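Local coordinates for chaperone CupB2 (Pseudomonas aeruginosa, PDB 3Q48), which probably acts as a periplasmic chaperone that assists the folding and assembly of fimbrial subunits, at residues V38-A41 with S42-E45. Numbering follows the deposited sequence.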
loop_
_atom_site.group_PDB
_atom_site.type_symbol
_atom_site.label_atom_id
_atom_site.label_comp_id
_atom_site.label_asym_id
_atom_site.label_seq_id
_atom_site.Cartn_x
_atom_site.Cartn_y
_atom_site.Cartn_z
ATOM N N VAL A 38 1.304 -2.251 7.963
ATOM C CA VAL A 38 0.542 -3.457 8.097
ATOM C C VAL A 38 -0.057 -3.456 9.476
ATOM O O VAL A 38 0.651 -3.285 10.486
ATOM C CB VAL A 38 1.394 -4.696 7.879
ATOM C CG1 VAL A 38 0.562 -5.951 8.103
ATOM C CG2 VAL A 38 1.941 -4.702 6.438
ATOM N N PHE A 39 -1.376 -3.606 9.529
ATOM C CA PHE A 39 -2.009 -3.578 10.797
ATOM C C PHE A 39 -2.571 -4.952 11.041
ATOM O O PHE A 39 -3.568 -5.327 10.426
ATOM C CB PHE A 39 -3.084 -2.502 10.887
ATOM C CG PHE A 39 -3.460 -2.189 12.280
ATOM C CD1 PHE A 39 -3.152 -0.953 12.824
ATOM C CD2 PHE A 39 -4.116 -3.161 13.085
ATOM C CE1 PHE A 39 -3.475 -0.645 14.176
ATOM C CE2 PHE A 39 -4.466 -2.878 14.451
ATOM C CZ PHE A 39 -4.113 -1.601 14.990
ATOM N N PRO A 40 -1.939 -5.703 11.955
ATOM C CA PRO A 40 -2.383 -7.074 12.261
ATOM C C PRO A 40 -3.544 -7.049 13.263
ATOM O O PRO A 40 -3.453 -6.371 14.301
ATOM C CB PRO A 40 -1.124 -7.736 12.842
ATOM C CG PRO A 40 -0.084 -6.559 13.083
ATOM C CD PRO A 40 -0.838 -5.260 12.837
ATOM N N ALA A 41 -4.635 -7.748 12.920
ATOM C CA ALA A 41 -5.861 -7.785 13.754
ATOM C C ALA A 41 -5.624 -8.050 15.252
ATOM O O ALA A 41 -6.376 -7.545 16.097
ATOM C CB ALA A 41 -6.895 -8.790 13.199
ATOM N N SER A 42 -4.602 -8.843 15.585
ATOM C CA SER A 42 -4.327 -9.129 16.995
ATOM C C SER A 42 -3.901 -7.882 17.788
ATOM O O SER A 42 -4.064 -7.857 18.999
ATOM C CB SER A 42 -3.292 -10.242 17.143
ATOM O OG SER A 42 -2.001 -9.814 16.742
ATOM N N GLU A 43 -3.359 -6.856 17.112
ATOM C CA GLU A 43 -2.841 -5.635 17.797
ATOM C C GLU A 43 -3.937 -4.628 18.204
ATOM O O GLU A 43 -4.986 -4.534 17.574
ATOM C CB GLU A 43 -1.778 -4.902 16.950
ATOM C CG GLU A 43 -0.529 -5.677 16.595
ATOM C CD GLU A 43 0.092 -6.351 17.797
ATOM O OE1 GLU A 43 0.327 -5.659 18.832
ATOM O OE2 GLU A 43 0.318 -7.586 17.702
ATOM N N ARG A 44 -3.690 -3.859 19.252
ATOM C CA ARG A 44 -4.559 -2.722 19.519
ATOM C C ARG A 44 -4.023 -1.445 18.890
ATOM O O ARG A 44 -4.795 -0.533 18.602
ATOM C CB ARG A 44 -4.776 -2.536 21.023
ATOM C CG ARG A 44 -5.974 -3.324 21.561
ATOM C CD ARG A 44 -6.713 -2.468 22.601
ATOM N NE ARG A 44 -6.695 -3.034 23.963
ATOM C CZ ARG A 44 -5.613 -3.243 24.722
ATOM N NH1 ARG A 44 -4.386 -2.970 24.274
ATOM N NH2 ARG A 44 -5.762 -3.750 25.947
ATOM N N GLU A 45 -2.702 -1.382 18.701
ATOM C CA GLU A 45 -2.039 -0.245 18.069
ATOM C C GLU A 45 -0.706 -0.652 17.425
ATOM O O GLU A 45 -0.135 -1.697 17.818
ATOM C CB GLU A 45 -1.829 0.887 19.071
ATOM C CG GLU A 45 -0.780 0.616 20.100
ATOM C CD GLU A 45 -1.072 1.329 21.432
ATOM O OE1 GLU A 45 -2.256 1.665 21.728
ATOM O OE2 GLU A 45 -0.102 1.548 22.193
#
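P40 and E43 meet on one flank of a tight turn, where CG of the proline lies 3.6 Å from CG of the glutamate and the two side chains run across each other at a slant. The backbone here forms a type I beta turn from P40 to E43, closed by a hydrogen bond from E43 N to P40 O (2.9 Å). E43 turns CG away from its own carbonyl carbon (chi1 -60°) and bends again at chi2 (-49°), a fold that brings OE2 to S42 OG, whose hydroxyl donates a weak bond of 3.4 Å. The turn links strand 36-40 to strand 45-52 in the PapD-like N-terminal domain, which has an immunoglobulin fold. The buried ring of F39 lies between the end of its strand and the returning chain at E43-E45. With CG anti to the backbone N (chi1 -163°), the ring reaches that chain edge-on: CE2 is 3.6 Å from E43 O, and R44 O lies in the ring plane, 3.8 Å from CZ. E45 CA approaches CZ obliquely at 4.0 Å. F80, I99 and Y101 pack against the same ring, while the carboxylate of E45 forms a salt bridge through OE2 with R98 on strand 93-101.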